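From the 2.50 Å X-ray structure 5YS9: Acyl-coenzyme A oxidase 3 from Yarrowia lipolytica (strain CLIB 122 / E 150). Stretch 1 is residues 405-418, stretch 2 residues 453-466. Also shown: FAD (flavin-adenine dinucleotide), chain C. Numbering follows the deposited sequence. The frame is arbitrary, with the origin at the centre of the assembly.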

ATOM      1  N   PHE A 405     -22.358 -12.872  13.362  1.00 47.94           N
ATOM      2  CA  PHE A 405     -22.422 -11.808  12.413  1.00 54.12           C
ATOM      3  C   PHE A 405     -21.474 -10.701  12.872  1.00 48.13           C
ATOM      4  O   PHE A 405     -20.699 -10.187  12.092  1.00 45.74           O
ATOM      5  N   ALA A 406     -21.491 -10.384  14.153  1.00 43.77           N
ATOM      6  CA  ALA A 406     -20.676  -9.295  14.669  1.00 41.45           C
ATOM      7  C   ALA A 406     -19.173  -9.499  14.541  1.00 41.21           C
ATOM      8  O   ALA A 406     -18.451  -8.599  14.169  1.00 42.16           O
ATOM      9  N   SER A 407     -18.720 -10.699  14.857  1.00 42.39           N
ATOM     10  CA  SER A 407     -17.327 -11.086  14.777  1.00 39.92           C
ATOM     11  C   SER A 407     -16.867 -11.090  13.340  1.00 39.99           C
ATOM     12  O   SER A 407     -15.707 -10.943  13.042  1.00 38.00           O
ATOM     13  N   SER A 408     -17.828 -11.286  12.464  1.00 41.49           N
ATOM     14  CA  SER A 408     -17.635 -11.300  11.037  1.00 47.15           C
ATOM     15  C   SER A 408     -17.112  -9.980  10.547  1.00 42.59           C
ATOM     16  O   SER A 408     -16.280  -9.936   9.673  1.00 38.20           O
ATOM     17  N   ALA A 409     -17.626  -8.901  11.101  1.00 41.37           N
ATOM     18  CA  ALA A 409     -17.229  -7.597  10.646  1.00 45.76           C
ATOM     19  C   ALA A 409     -15.755  -7.381  10.880  1.00 45.25           C
ATOM     20  O   ALA A 409     -15.067  -6.926   9.997  1.00 45.24           O
ATOM     21  N   GLY A 410     -15.257  -7.757  12.045  1.00 41.93           N
ATOM     22  CA  GLY A 410     -13.842  -7.559  12.336  1.00 42.07           C
ATOM     23  C   GLY A 410     -12.916  -8.405  11.487  1.00 42.53           C
ATOM     24  O   GLY A 410     -11.905  -7.927  10.982  1.00 43.81           O
ATOM     25  N   LEU A 411     -13.278  -9.666  11.328  1.00 40.21           N
ATOM     26  CA  LEU A 411     -12.515 -10.576  10.501  1.00 39.64           C
ATOM     27  C   LEU A 411     -12.416 -10.103   9.039  1.00 38.47           C
ATOM     28  O   LEU A 411     -11.335 -10.122   8.468  1.00 37.87           O
ATOM     29  N   LYS A 412     -13.537  -9.706   8.449  1.00 33.96           N
ATOM     30  CA  LYS A 412     -13.524  -9.083   7.128  1.00 34.88           C
ATOM     31  C   LYS A 412     -12.562  -7.882   7.095  1.00 34.11           C
ATOM     32  O   LYS A 412     -11.710  -7.820   6.219  1.00 31.17           O
ATOM     33  N   ALA A 413     -12.700  -6.959   8.056  1.00 33.33           N
ATOM     34  CA  ALA A 413     -11.893  -5.738   8.065  1.00 33.22           C
ATOM     35  C   ALA A 413     -10.422  -6.054   8.076  1.00 32.72           C
ATOM     36  O   ALA A 413      -9.706  -5.653   7.162  1.00 30.99           O
ATOM     37  N   PHE A 414     -10.008  -6.831   9.075  1.00 32.17           N
ATOM     38  CA  PHE A 414      -8.587  -7.099   9.308  1.00 32.49           C
ATOM     39  C   PHE A 414      -7.907  -8.054   8.332  1.00 31.36           C
ATOM     40  O   PHE A 414      -6.722  -7.875   8.031  1.00 30.70           O
ATOM     41  N   THR A 415      -8.640  -9.054   7.841  1.00 30.64           N
ATOM     42  CA  THR A 415      -8.093  -9.967   6.875  1.00 28.66           C
ATOM     43  C   THR A 415      -7.970  -9.261   5.517  1.00 30.67           C
ATOM     44  O   THR A 415      -7.061  -9.528   4.751  1.00 27.25           O
ATOM     45  N   THR A 416      -8.872  -8.346   5.204  1.00 32.96           N
ATOM     46  CA  THR A 416      -8.689  -7.594   3.970  1.00 30.65           C
ATOM     47  C   THR A 416      -7.494  -6.654   4.069  1.00 31.79           C
ATOM     48  O   THR A 416      -6.638  -6.690   3.181  1.00 37.69           O
ATOM     49  N   TRP A 417      -7.401  -5.862   5.138  1.00 30.85           N
ATOM     50  CA  TRP A 417      -6.210  -5.035   5.355  1.00 33.12           C
ATOM     51  C   TRP A 417      -4.898  -5.842   5.399  1.00 33.28           C
ATOM     52  O   TRP A 417      -3.883  -5.425   4.832  1.00 38.83           O
ATOM     53  N   THR A 418      -4.926  -6.976   6.080  1.00 31.41           N
ATOM     54  CA  THR A 418      -3.769  -7.812   6.178  1.00 32.02           C
ATOM     55  C   THR A 418      -3.327  -8.338   4.803  1.00 31.99           C
ATOM     56  O   THR A 418      -2.136  -8.307   4.515  1.00 31.23           O
ATOM     57  N   THR A 453     -12.791  -1.112   1.046  1.00 36.00           N
ATOM     58  CA  THR A 453     -13.779  -0.048   0.984  1.00 38.78           C
ATOM     59  C   THR A 453     -15.213  -0.532   0.771  1.00 38.10           C
ATOM     60  O   THR A 453     -16.106  -0.125   1.472  1.00 38.32           O
ATOM     61  N   TRP A 454     -15.401  -1.395  -0.213  1.00 40.26           N
ATOM     62  CA  TRP A 454     -16.698  -1.980  -0.520  1.00 40.60           C
ATOM     63  C   TRP A 454     -17.090  -3.136   0.389  1.00 42.05           C
ATOM     64  O   TRP A 454     -16.269  -3.680   1.088  1.00 47.38           O
ATOM     65  N   GLU A 455     -18.359  -3.497   0.388  1.00 43.84           N
ATOM     66  CA  GLU A 455     -18.849  -4.534   1.277  1.00 44.61           C
ATOM     67  C   GLU A 455     -18.610  -4.120   2.706  1.00 42.97           C
ATOM     68  O   GLU A 455     -18.296  -4.928   3.553  1.00 47.05           O
ATOM     69  N   GLY A 456     -18.748  -2.830   2.949  1.00 39.91           N
ATOM     70  CA  GLY A 456     -18.601  -2.274   4.267  1.00 40.48           C
ATOM     71  C   GLY A 456     -17.232  -1.686   4.437  1.00 37.98           C
ATOM     72  O   GLY A 456     -16.261  -2.396   4.389  1.00 40.13           O
ATOM     73  N   ASP A 457     -17.160  -0.388   4.673  1.00 35.98           N
ATOM     74  CA  ASP A 457     -15.880   0.254   4.863  1.00 34.52           C
ATOM     75  C   ASP A 457     -15.235  -0.346   6.084  1.00 33.36           C
ATOM     76  O   ASP A 457     -15.864  -0.496   7.103  1.00 31.16           O
ATOM     77  N   ASN A 458     -13.962  -0.669   5.981  1.00 31.97           N
ATOM     78  CA  ASN A 458     -13.293  -1.374   7.065  1.00 33.64           C
ATOM     79  C   ASN A 458     -13.345  -0.628   8.407  1.00 36.03           C
ATOM     80  O   ASN A 458     -13.588  -1.260   9.463  1.00 36.90           O
ATOM     81  N   ASN A 459     -13.136   0.689   8.351  1.00 32.29           N
ATOM     82  CA  ASN A 459     -13.109   1.527   9.535  1.00 36.57           C
ATOM     83  C   ASN A 459     -14.500   1.628  10.123  1.00 40.53           C
ATOM     84  O   ASN A 459     -14.651   1.573  11.351  1.00 40.93           O
ATOM     85  N   VAL A 460     -15.509   1.733   9.257  1.00 40.90           N
ATOM     86  CA  VAL A 460     -16.880   1.782   9.725  1.00 41.47           C
ATOM     87  C   VAL A 460     -17.290   0.442  10.332  1.00 38.30           C
ATOM     88  O   VAL A 460     -17.962   0.440  11.347  1.00 38.84           O
ATOM     89  N   LEU A 461     -16.896  -0.677   9.737  1.00 35.48           N
ATOM     90  CA  LEU A 461     -17.179  -1.991  10.353  1.00 36.61           C
ATOM     91  C   LEU A 461     -16.507  -2.144  11.729  1.00 37.08           C
ATOM     92  O   LEU A 461     -17.141  -2.624  12.666  1.00 36.89           O
ATOM     93  N   CYS A 462     -15.247  -1.720  11.847  1.00 36.57           N
ATOM     94  CA  CYS A 462     -14.520  -1.838  13.106  1.00 37.54           C
ATOM     95  C   CYS A 462     -15.156  -1.003  14.232  1.00 37.60           C
ATOM     96  O   CYS A 462     -15.233  -1.462  15.377  1.00 39.82           O
ATOM     97  N   LEU A 463     -15.604   0.201  13.914  1.00 36.54           N
ATOM     98  CA  LEU A 463     -16.269   1.053  14.909  1.00 39.46           C
ATOM     99  C   LEU A 463     -17.650   0.522  15.335  1.00 41.49           C
ATOM    100  O   LEU A 463     -18.018   0.691  16.484  1.00 45.01           O
ATOM    101  N   SER A 464     -18.396  -0.100  14.422  1.00 40.87           N
ATOM    102  CA  SER A 464     -19.661  -0.729  14.753  1.00 43.20           C
ATOM    103  C   SER A 464     -19.453  -1.924  15.598  1.00 43.31           C
ATOM    104  O   SER A 464     -20.182  -2.135  16.548  1.00 45.21           O
ATOM    105  N   MET A 465     -18.498  -2.755  15.215  1.00 41.00           N
ATOM    106  CA  MET A 465     -18.298  -3.944  15.966  1.00 39.76           C
ATOM    107  C   MET A 465     -17.769  -3.598  17.350  1.00 36.17           C
ATOM    108  O   MET A 465     -18.164  -4.254  18.288  1.00 35.89           O
ATOM    109  N   GLY A 466     -16.923  -2.565  17.455  1.00 36.75           N
ATOM    110  CA  GLY A 466     -16.404  -2.032  18.744  1.00 36.31           C
ATOM    111  C   GLY A 466     -17.479  -1.521  19.690  1.00 35.02           C
ATOM    112  O   GLY A 466     -17.450  -1.807  20.866  1.00 33.99           O
TER

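Helices that cross nearly antiparallel often pack closely by matching small residues on one with larger side chains on the other, and acyl-coenzyme A oxidase 3 illustrates this at an interhelical angle of 146° and an axial separation of 8.6 Å. Along the first helix, Ala406, Ser407, Ala409 and Gly410 form a hollow for Met465, whose SD lies 3.2 Å from Ala406 O. Gly410 leaves the room required: a CB there would come within 2.3 Å of Met465 CE. Ala409 points toward the partner, its CB 4.1 Å from Leu461 CB (Leu461 is m, t). Lys412, with chi1 t, reaches the start of the second helix and the loop before it, where its NZ donates to Asn458 OD1 (2.8 Å) on the helix and to Gly456 O (2.9 Å) and Trp454 O (3.2 Å) in the loop, so a buried charge is met by oxygens. Ala413 CB rests 3.5 Å from Cys462 SG, a sulfur that Phe414 (m) also approaches, CE2 to SG 3.5 Å. Thr416 (p) brings OG1 to 2.9 Å from Asn458 ND2. Trp417 (m) closes the row, its six-membered ring covering Asn458 CB, which stands 3.7 Å from the centroid. Asn458 (m) is thus a polar knob among Lys412, Ala413, Thr416 and Trp417. Beside it, Asp457 caps the second helix through OD2, which also accepts from FAD O2B at 2.7 Å.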

ATOM      1  CB  PHE A 405     -23.860 -11.312  12.307  1.00 70.34           C
ATOM      2  CG  PHE A 405     -24.060 -10.267  11.262  1.00 85.12           C
ATOM      3  CD1 PHE A 405     -23.591 -10.457   9.978  1.00 94.99           C
ATOM      4  CD2 PHE A 405     -24.704  -9.088  11.564  1.00 98.51           C
ATOM      5  CE1 PHE A 405     -23.765  -9.490   9.013  1.00 98.77           C
ATOM      6  CE2 PHE A 405     -24.887  -8.118  10.605  1.00 92.04           C
ATOM      7  CZ  PHE A 405     -24.416  -8.319   9.328  1.00 92.52           C
ATOM      8  CB  ALA A 406     -21.045  -9.020  16.111  1.00 39.37           C
ATOM      9  CB  SER A 407     -17.149 -12.454  15.393  1.00 40.79           C
ATOM     10  OG  SER A 407     -16.451 -12.335  16.603  1.00 51.55           O
ATOM     11  CB  SER A 408     -18.979 -11.504  10.380  1.00 47.11           C
ATOM     12  OG  SER A 408     -18.994 -12.709   9.687  1.00 55.83           O
ATOM     13  CB  ALA A 409     -18.035  -6.528  11.346  1.00 44.46           C
ATOM     14  CB  LEU A 411     -13.141 -11.955  10.540  1.00 39.47           C
ATOM     15  CG  LEU A 411     -12.566 -13.083  11.416  1.00 42.72           C
ATOM     16  CD1 LEU A 411     -11.559 -12.717  12.445  1.00 40.04           C
ATOM     17  CD2 LEU A 411     -13.709 -13.832  12.093  1.00 45.38           C
ATOM     18  CB  LYS A 412     -14.925  -8.635   6.673  1.00 33.09           C
ATOM     19  CG  LYS A 412     -14.935  -8.117   5.246  1.00 31.46           C
ATOM     20  CD  LYS A 412     -14.709  -6.615   5.146  1.00 30.04           C
ATOM     21  CE  LYS A 412     -14.783  -6.168   3.707  1.00 27.73           C
ATOM     22  NZ  LYS A 412     -14.608  -4.699   3.592  1.00 29.41           N
ATOM     23  CB  ALA A 413     -12.228  -4.832   9.228  1.00 31.89           C
ATOM     24  CB  PHE A 414      -8.341  -7.490  10.783  1.00 32.48           C
ATOM     25  CG  PHE A 414      -8.455  -6.305  11.709  1.00 33.23           C
ATOM     26  CD1 PHE A 414      -7.440  -5.362  11.752  1.00 30.55           C
ATOM     27  CD2 PHE A 414      -9.615  -6.082  12.467  1.00 33.21           C
ATOM     28  CE1 PHE A 414      -7.541  -4.242  12.572  1.00 32.60           C
ATOM     29  CE2 PHE A 414      -9.736  -4.964  13.290  1.00 33.25           C
ATOM     30  CZ  PHE A 414      -8.702  -4.031  13.336  1.00 34.00           C
ATOM     31  CB  THR A 415      -8.854 -11.339   6.763  1.00 29.20           C
ATOM     32  OG1 THR A 415     -10.218 -11.172   6.324  1.00 28.25           O
ATOM     33  CG2 THR A 415      -8.815 -12.095   8.055  1.00 28.74           C
ATOM     34  CB  THR A 416      -9.967  -6.927   3.447  1.00 28.91           C
ATOM     35  OG1 THR A 416     -10.529  -6.025   4.405  1.00 31.00           O
ATOM     36  CG2 THR A 416     -10.949  -8.004   3.098  1.00 29.81           C
ATOM     37  CB  TRP A 417      -6.298  -4.230   6.647  1.00 33.43           C
ATOM     38  CG  TRP A 417      -7.026  -2.942   6.594  1.00 34.52           C
ATOM     39  CD1 TRP A 417      -7.066  -2.013   5.555  1.00 35.24           C
ATOM     40  CD2 TRP A 417      -7.797  -2.396   7.638  1.00 35.84           C
ATOM     41  NE1 TRP A 417      -7.834  -0.940   5.913  1.00 32.98           N
ATOM     42  CE2 TRP A 417      -8.276  -1.132   7.197  1.00 35.35           C
ATOM     43  CE3 TRP A 417      -8.134  -2.839   8.925  1.00 36.59           C
ATOM     44  CZ2 TRP A 417      -9.075  -0.316   8.002  1.00 35.57           C
ATOM     45  CZ3 TRP A 417      -8.931  -2.008   9.728  1.00 36.49           C
ATOM     46  CH2 TRP A 417      -9.392  -0.772   9.252  1.00 35.43           C
ATOM     47  CB  THR A 418      -3.988  -8.955   7.181  1.00 32.15           C
ATOM     48  OG1 THR A 418      -4.061  -8.394   8.496  1.00 32.27           O
ATOM     49  CG2 THR A 418      -2.800  -9.911   7.162  1.00 32.68           C
ATOM     50  CB  THR A 453     -13.361   1.014  -0.060  1.00 39.17           C
ATOM     51  OG1 THR A 453     -12.261   1.760   0.455  1.00 42.00           O
ATOM     52  CG2 THR A 453     -14.462   1.977  -0.353  1.00 40.47           C
ATOM     53  CB  TRP A 454     -16.791  -2.353  -1.997  1.00 41.86           C
ATOM     54  CG  TRP A 454     -16.040  -3.564  -2.427  1.00 42.30           C
ATOM     55  CD1 TRP A 454     -15.583  -4.553  -1.647  1.00 47.74           C
ATOM     56  CD2 TRP A 454     -15.686  -3.913  -3.765  1.00 48.32           C
ATOM     57  NE1 TRP A 454     -14.958  -5.501  -2.396  1.00 46.84           N
ATOM     58  CE2 TRP A 454     -15.009  -5.132  -3.707  1.00 48.11           C
ATOM     59  CE3 TRP A 454     -15.873  -3.306  -5.008  1.00 49.51           C
ATOM     60  CZ2 TRP A 454     -14.513  -5.760  -4.838  1.00 48.29           C
ATOM     61  CZ3 TRP A 454     -15.384  -3.931  -6.123  1.00 52.94           C
ATOM     62  CH2 TRP A 454     -14.710  -5.143  -6.034  1.00 50.14           C
ATOM     63  CB  GLU A 455     -18.162  -5.862   1.011  1.00 46.78           C
ATOM     64  CG  GLU A 455     -18.522  -6.507  -0.312  1.00 51.54           C
ATOM     65  CD  GLU A 455     -19.951  -6.998  -0.380  1.00 48.92           C
ATOM     66  OE1 GLU A 455     -20.508  -7.379   0.650  1.00 50.14           O
ATOM     67  OE2 GLU A 455     -20.514  -7.016  -1.478  1.00 55.07           O
ATOM     68  CB  ASP A 457     -16.074   1.752   5.060  1.00 34.96           C
ATOM     69  CG  ASP A 457     -14.805   2.458   5.399  1.00 34.62           C
ATOM     70  OD1 ASP A 457     -14.049   2.788   4.487  1.00 36.07           O
ATOM     71  OD2 ASP A 457     -14.561   2.696   6.574  1.00 36.88           O
ATOM     72  CB  ASN A 458     -11.850  -1.679   6.685  1.00 33.19           C
ATOM     73  CG  ASN A 458     -11.737  -2.908   5.836  1.00 33.78           C
ATOM     74  OD1 ASN A 458     -12.743  -3.400   5.286  1.00 32.01           O
ATOM     75  ND2 ASN A 458     -10.519  -3.462   5.771  1.00 32.69           N
ATOM     76  CB  ASN A 459     -12.514   2.934   9.251  1.00 36.01           C
ATOM     77  CG  ASN A 459     -10.997   2.898   9.117  1.00 38.46           C
ATOM     78  OD1 ASN A 459     -10.298   2.749  10.113  1.00 42.73           O
ATOM     79  ND2 ASN A 459     -10.488   2.972   7.890  1.00 33.25           N
ATOM     80  CB  VAL A 460     -17.871   2.233   8.625  1.00 43.10           C
ATOM     81  CG1 VAL A 460     -19.321   2.003   9.052  1.00 41.75           C
ATOM     82  CG2 VAL A 460     -17.659   3.721   8.323  1.00 39.32           C
ATOM     83  CB  LEU A 461     -16.755  -3.149   9.455  1.00 34.13           C
ATOM     84  CG  LEU A 461     -17.488  -3.293   8.127  1.00 35.04           C
ATOM     85  CD1 LEU A 461     -16.825  -4.369   7.266  1.00 32.83           C
ATOM     86  CD2 LEU A 461     -18.960  -3.627   8.323  1.00 34.15           C
ATOM     87  CB  CYS A 462     -13.028  -1.482  12.940  1.00 40.42           C
ATOM     88  SG  CYS A 462     -12.019  -2.688  12.016  1.00 42.48           S
ATOM     89  CB  LEU A 463     -16.399   2.496  14.426  1.00 36.74           C
ATOM     90  CG  LEU A 463     -15.090   3.248  14.182  1.00 41.84           C
ATOM     91  CD1 LEU A 463     -15.371   4.636  13.602  1.00 44.15           C
ATOM     92  CD2 LEU A 463     -14.204   3.387  15.412  1.00 41.42           C
ATOM     93  CB  SER A 464     -20.402  -1.220  13.526  1.00 44.79           C
ATOM     94  OG  SER A 464     -20.637  -0.142  12.689  1.00 51.48           O
ATOM     95  CB  MET A 465     -17.469  -4.983  15.212  1.00 42.76           C
ATOM     96  CG  MET A 465     -16.307  -5.562  15.992  1.00 46.18           C
ATOM     97  SD  MET A 465     -15.963  -7.238  15.578  1.00 52.37           S
ATOM     98  CE  MET A 465     -14.231  -7.195  15.939  1.00 56.63           C
TER
HETATM   99  PA  FAD C 801     -18.361   6.729   2.933  1.00 47.83           P
HETATM  100  O1A FAD C 801     -18.849   8.112   2.733  1.00 54.85           O
HETATM  101  O2A FAD C 801     -19.225   5.712   3.574  1.00 49.21           O
HETATM  102  O5B FAD C 801     -17.074   6.858   3.841  1.00 48.59           O
HETATM  103  C5B FAD C 801     -15.973   7.638   3.407  1.00 45.50           C
HETATM  104  C4B FAD C 801     -14.897   7.698   4.472  1.00 48.94           C
HETATM  105  O4B FAD C 801     -15.433   8.277   5.656  1.00 51.57           O
HETATM  106  C3B FAD C 801     -14.429   6.314   4.835  1.00 47.94           C
HETATM  107  O3B FAD C 801     -13.032   6.332   5.053  1.00 48.72           O
HETATM  108  C2B FAD C 801     -15.075   6.027   6.155  1.00 46.44           C
HETATM  109  O2B FAD C 801     -14.173   5.299   6.965  1.00 39.34           O
HETATM  110  C1B FAD C 801     -15.344   7.385   6.751  1.00 48.47           C
HETATM  111  N9A FAD C 801     -16.600   7.285   7.519  1.00 54.28           N
HETATM  112  C8A FAD C 801     -17.837   7.125   7.033  1.00 52.87           C
HETATM  113  N7A FAD C 801     -18.732   7.043   8.030  1.00 54.20           N
HETATM  114  C5A FAD C 801     -18.066   7.148   9.179  1.00 56.33           C
HETATM  115  C6A FAD C 801     -18.405   7.141  10.609  1.00 56.53           C
HETATM  116  N6A FAD C 801     -19.675   7.004  11.024  1.00 57.43           N
HETATM  117  N1A FAD C 801     -17.399   7.273  11.485  1.00 58.98           N
HETATM  118  C2A FAD C 801     -16.129   7.408  11.089  1.00 51.87           C
HETATM  119  N3A FAD C 801     -15.754   7.422   9.814  1.00 49.14           N
HETATM  120  C4A FAD C 801     -16.660   7.301   8.837  1.00 54.24           C
HETATM  121  N1  FAD C 801     -21.714   0.005  -4.876  1.00 37.54           N
HETATM  122  C2  FAD C 801     -22.780  -0.609  -5.408  1.00 41.65           C
HETATM  123  O2  FAD C 801     -23.883  -0.449  -4.893  1.00 46.95           O
HETATM  124  N3  FAD C 801     -22.711  -1.397  -6.469  1.00 40.92           N
HETATM  125  C4  FAD C 801     -21.573  -1.632  -7.084  1.00 35.56           C
HETATM  126  O4  FAD C 801     -21.545  -2.359  -8.068  1.00 35.04           O
HETATM  127  C4X FAD C 801     -20.357  -0.999  -6.575  1.00 36.09           C
HETATM  128  N5  FAD C 801     -19.183  -1.196  -7.160  1.00 37.22           N
HETATM  129  C5X FAD C 801     -18.092  -0.596  -6.681  1.00 39.43           C
HETATM  130  C6  FAD C 801     -16.902  -0.822  -7.325  1.00 38.52           C
HETATM  131  C7  FAD C 801     -15.756  -0.228  -6.875  1.00 36.92           C
HETATM  132  C7M FAD C 801     -14.473  -0.510  -7.599  1.00 40.20           C
HETATM  133  C8  FAD C 801     -15.807   0.656  -5.691  1.00 36.53           C
HETATM  134  C8M FAD C 801     -14.563   1.310  -5.175  1.00 39.54           C
HETATM  135  C9  FAD C 801     -16.999   0.878  -5.035  1.00 40.45           C
HETATM  136  C9A FAD C 801     -18.152   0.284  -5.490  1.00 38.63           C
HETATM  137  N10 FAD C 801     -19.376   0.492  -4.846  1.00 36.97           N
HETATM  138  C10 FAD C 801     -20.496  -0.137  -5.397  1.00 36.23           C
HETATM  139  C1' FAD C 801     -19.502   1.375  -3.688  1.00 41.05           C
HETATM  140  C2' FAD C 801     -18.976   0.843  -2.367  1.00 44.83           C
HETATM  141  O2' FAD C 801     -19.872  -0.157  -1.911  1.00 44.32           O
HETATM  142  C3' FAD C 801     -18.908   2.002  -1.375  1.00 45.26           C
HETATM  143  O3' FAD C 801     -17.903   2.876  -1.855  1.00 45.31           O
HETATM  144  C4' FAD C 801     -18.574   1.692   0.085  1.00 44.77           C
HETATM  145  O4' FAD C 801     -19.402   0.678   0.635  1.00 50.84           O
HETATM  146  C5' FAD C 801     -18.813   2.906   0.951  1.00 42.79           C
HETATM  147  O5' FAD C 801     -17.914   3.932   0.594  1.00 50.92           O
HETATM  148  P   FAD C 801     -18.384   5.429   0.397  1.00 46.99           P
HETATM  149  O1P FAD C 801     -17.782   5.899  -0.868  1.00 51.38           O
HETATM  150  O2P FAD C 801     -19.851   5.496   0.607  1.00 47.91           O
HETATM  151  O3P FAD C 801     -17.670   6.178   1.596  1.00 50.53           O